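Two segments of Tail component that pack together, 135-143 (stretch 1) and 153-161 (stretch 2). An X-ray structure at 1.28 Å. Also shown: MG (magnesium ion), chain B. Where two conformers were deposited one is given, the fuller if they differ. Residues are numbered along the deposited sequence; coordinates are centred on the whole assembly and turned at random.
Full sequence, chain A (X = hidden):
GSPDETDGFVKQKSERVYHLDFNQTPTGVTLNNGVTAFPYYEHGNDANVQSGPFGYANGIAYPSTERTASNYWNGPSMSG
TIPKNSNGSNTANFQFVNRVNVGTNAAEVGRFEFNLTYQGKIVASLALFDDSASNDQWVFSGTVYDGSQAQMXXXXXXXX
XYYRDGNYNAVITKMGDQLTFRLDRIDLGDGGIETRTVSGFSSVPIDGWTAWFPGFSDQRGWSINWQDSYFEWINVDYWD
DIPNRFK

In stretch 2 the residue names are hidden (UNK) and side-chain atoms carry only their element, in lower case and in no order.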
# COMPACT_ATOMS: atom_id res chain seq x y z
N ASN A 135 -12.81 18.96 -1.34
CA ASN A 135 -13.22 18.31 -0.10
C ASN A 135 -11.95 17.72 0.52
O ASN A 135 -11.05 17.31 -0.22
CB ASN A 135 -14.20 17.15 -0.46
CG ASN A 135 -15.05 16.59 0.64
OD1 ASN A 135 -15.06 17.11 1.76
ND2 ASN A 135 -15.83 15.56 0.32
N ASP A 136 -11.83 17.67 1.85
CA ASP A 136 -10.63 17.08 2.46
C ASP A 136 -10.93 15.69 3.03
O ASP A 136 -10.30 15.19 3.99
CB ASP A 136 -9.99 18.05 3.46
CG ASP A 136 -10.52 18.00 4.86
OD1 ASP A 136 -11.74 17.79 5.01
OD2 ASP A 136 -9.69 18.11 5.80
N GLN A 137 -11.92 15.06 2.45
CA GLN A 137 -12.24 13.74 2.86
C GLN A 137 -11.18 12.77 2.29
O GLN A 137 -10.79 12.83 1.11
CB GLN A 137 -13.63 13.39 2.32
CG GLN A 137 -14.16 12.05 2.81
CD GLN A 137 -14.30 11.99 4.30
OE1 GLN A 137 -15.10 12.70 4.90
NE2 GLN A 137 -13.48 11.17 4.93
N TRP A 138 -10.69 11.91 3.16
CA TRP A 138 -9.89 10.82 2.68
C TRP A 138 -10.58 9.48 2.94
O TRP A 138 -11.46 9.36 3.79
CB TRP A 138 -8.45 10.90 3.09
CG TRP A 138 -8.16 11.09 4.53
CD1 TRP A 138 -8.98 10.78 5.59
CD2 TRP A 138 -6.89 11.42 5.09
NE1 TRP A 138 -8.30 10.94 6.77
CE2 TRP A 138 -7.02 11.34 6.50
CE3 TRP A 138 -5.67 11.79 4.55
CZ2 TRP A 138 -5.93 11.58 7.36
CZ3 TRP A 138 -4.61 12.06 5.39
CH2 TRP A 138 -4.74 11.98 6.79
N VAL A 139 -10.25 8.51 2.09
CA VAL A 139 -10.90 7.21 2.07
C VAL A 139 -9.83 6.13 2.18
O VAL A 139 -8.83 6.18 1.49
CB VAL A 139 -11.71 7.01 0.76
CG1 VAL A 139 -12.31 5.61 0.69
CG2 VAL A 139 -12.84 8.04 0.62
N PHE A 140 -10.10 5.14 3.03
CA PHE A 140 -9.28 3.96 3.22
C PHE A 140 -10.03 2.80 2.57
O PHE A 140 -11.20 2.57 2.88
CB PHE A 140 -9.12 3.76 4.72
CG PHE A 140 -8.57 2.47 5.27
CD1 PHE A 140 -7.42 1.91 4.73
CD2 PHE A 140 -9.15 1.88 6.38
CE1 PHE A 140 -6.88 0.75 5.29
CE2 PHE A 140 -8.61 0.71 6.92
CZ PHE A 140 -7.48 0.16 6.38
N SER A 141 -9.37 2.11 1.63
CA SER A 141 -9.99 0.98 0.94
C SER A 141 -9.11 -0.23 0.93
O SER A 141 -7.88 -0.12 1.02
CB SER A 141 -10.41 1.36 -0.49
OG SER A 141 -9.30 1.54 -1.35
N GLY A 142 -9.73 -1.39 0.83
CA GLY A 142 -9.01 -2.65 0.73
C GLY A 142 -9.59 -3.46 -0.39
O GLY A 142 -10.82 -3.62 -0.44
N THR A 143 -8.74 -3.96 -1.27
CA THR A 143 -9.14 -4.75 -2.43
C THR A 143 -8.42 -6.05 -2.44
O THR A 143 -7.23 -6.12 -2.09
CB THR A 143 -8.82 -3.95 -3.72
OG1 THR A 143 -9.55 -2.71 -3.66
CG2 THR A 143 -9.23 -4.68 -4.98
N UNK A 153 -13.28 -4.80 -0.92
CA UNK A 153 -13.88 -5.32 0.31
C UNK A 153 -14.52 -4.24 1.15
O UNK A 153 -15.49 -4.51 1.85
c UNK A 153 -13.34 -8.43 0.24
c UNK A 153 -12.84 -6.09 1.11
c UNK A 153 -11.11 -7.89 1.22
c UNK A 153 -12.27 -7.33 0.42
N UNK A 154 -13.96 -3.04 1.16
CA UNK A 154 -14.55 -1.95 1.94
C UNK A 154 -14.07 -0.64 1.34
O UNK A 154 -13.02 -0.59 0.70
c UNK A 154 -12.08 -0.69 3.91
c UNK A 154 -10.70 -0.60 4.10
c UNK A 154 -9.92 -1.73 4.09
c UNK A 154 -11.88 -3.06 3.68
c UNK A 154 -12.68 -1.92 3.68
c UNK A 154 -14.17 -2.03 3.44
c UNK A 154 -10.51 -2.96 3.90
N UNK A 155 -14.82 0.41 1.63
CA UNK A 155 -14.55 1.78 1.24
C UNK A 155 -14.94 2.57 2.48
O UNK A 155 -16.13 2.70 2.78
c UNK A 155 -15.79 4.63 0.02
c UNK A 155 -15.06 6.00 -1.81
c UNK A 155 -14.55 4.88 -2.43
c UNK A 155 -15.44 2.13 0.04
c UNK A 155 -15.66 5.89 -0.58
c UNK A 155 -15.27 3.49 -0.58
c UNK A 155 -14.66 3.63 -1.82
N UNK A 156 -13.95 3.02 3.26
CA UNK A 156 -14.18 3.65 4.56
C UNK A 156 -13.86 5.12 4.49
O UNK A 156 -12.69 5.51 4.38
c UNK A 156 -13.32 2.95 5.65
c UNK A 156 -13.79 1.57 6.10
o UNK A 156 -13.12 0.98 6.96
o UNK A 156 -14.82 1.08 5.56
N UNK A 157 -14.91 5.95 4.57
CA UNK A 157 -14.77 7.41 4.63
C UNK A 157 -14.34 7.72 6.06
O UNK A 157 -15.13 7.58 7.00
c UNK A 157 -16.47 8.08 2.81
c UNK A 157 -15.98 9.32 2.12
c UNK A 157 -16.11 8.10 4.30
c UNK A 157 -17.95 7.94 2.58
N UNK A 158 -13.06 8.08 6.23
CA UNK A 158 -12.44 8.30 7.53
C UNK A 158 -12.86 9.64 8.12
O UNK A 158 -12.54 10.68 7.53
c UNK A 158 -8.82 7.16 6.76
c UNK A 158 -10.32 7.01 6.85
c UNK A 158 -10.92 8.29 7.39
c UNK A 158 -10.70 5.81 7.73
N UNK A 159 -13.52 9.67 9.29
CA UNK A 159 -13.92 10.98 9.84
C UNK A 159 -12.68 11.83 10.15
O UNK A 159 -11.81 11.40 10.92
c UNK A 159 -14.30 9.21 11.44
c UNK A 159 -13.99 8.55 10.12
c UNK A 159 -14.72 10.61 11.10
N UNK A 160 -12.59 13.00 9.55
CA UNK A 160 -11.40 13.84 9.70
C UNK A 160 -11.07 14.32 11.09
O UNK A 160 -9.97 14.65 11.37
c UNK A 160 -11.41 14.99 8.70
n UNK A 160 -6.82 14.87 7.86
c UNK A 160 -11.01 14.53 7.30
c UNK A 160 -9.50 14.39 7.16
c UNK A 160 -7.52 15.83 7.28
n UNK A 160 -6.94 16.97 7.03
n UNK A 160 -8.80 15.65 6.98
N UNK A 161 -12.05 14.34 11.98
CA UNK A 161 -11.80 14.75 13.35
C UNK A 161 -10.99 13.72 14.09
O UNK A 161 -10.30 14.06 15.02
c UNK A 161 -13.13 14.96 14.08
o UNK A 161 -12.31 16.38 15.76
n UNK A 161 -13.52 14.65 16.43
c UNK A 161 -12.96 15.41 15.50
MG MG B . -8.94 17.18 -1.25
O HOH W 1 -14.67 13.97 7.88

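Position 153 carries four side-chain carbons that fork at the second, and its CA-to-CB bond points sideways to stretch 1. Its backbone N donates to Gly 142 O at 2.8 Å. The fork one carbon beyond CB identifies Leu 153.

At position 154 a single carbon leads to a six-membered carbon ring with no further atom, which lies against the Gly 142 backbone and the Phe 140 ring. This is Phe 154. Gly 142 N sits over one face of its ring, 3.3 Å from Phe 154 CZ. An ideal CB on Gly 142 would lie 2.4 Å from Phe 154 CE1, a clash, so the ring occupies space that the glycine leaves free. The ring also turns its edge toward the face of Phe 140, with centroids 4.9 Å apart and planes at 62°. The bond from Gly 142 N to Phe 154 O is weak, at 3.4 Å.

Position 155 again shows one carbon and a ring of six carbons, here beside Val 139 on the other face of the sheet, and is Phe 155. Val 139 CG1 stands almost on the ring normal, 3.5 Å from the centroid of the Phe 155 ring, in a CH-pi contact.

Two carbons, the second bearing two oxygens, make up the side chain at position 156, lying beside the Phe 140 ring, with an oxygen 4.1 Å from Phe 140 CD2. This carboxylate is Asp 156. Its backbone is paired by two short bonds: Phe 140 N donates to Asp 156 O at 2.9 Å, and Asp 156 N returns a bond to Phe 140 O at 2.8 Å.

Position 157 has four carbons forked at the second, packed on Val 139 and Gln 137; it is Leu 157. Leu 157 CD2 lies 3.7 Å from Val 139 CG2 and 3.4 Å from Gln 137 CG.

The same forked four-carbon pattern recurs at position 158, buried between Trp 138 and Phe 140, and gives Leu 158. Leu 158 CB approaches Trp 138 CD1 to 3.6 Å, while Gln 137 NE2 donates to Leu 158 O at 2.8 Å.

At position 159 three carbons close a ring onto the backbone N; the CA-to-CB bond points away from stretch 1, and the residue makes no contact with it. This is Pro 159.

Position 160 extends three carbons to a nitrogen and then a carbon with two more nitrogens, reaching Asp 136 and Trp 138. This guanidinium is Arg 160. Arg 160 NE forms a salt bridge with Asp 136 OD2 at 2.9 Å, and Arg 160 CZ lies 4.7 Å from the centroid of the six-membered ring of Trp 138, over its face, as a cation-pi pair.

Position 161 has two carbons, the second with one oxygen and one nitrogen, and is out of reach: Asn 161.

The contact is thus an antiparallel strand pair whose backbone bonds set the register. Aromatic and aliphatic side chains pack along it, and beyond the strand pairing Arg 160 combines a salt bridge to Asp 136 with a cation-pi contact over the face of Trp 138.

Stretch 2 (153-161) LFFDLLPRN
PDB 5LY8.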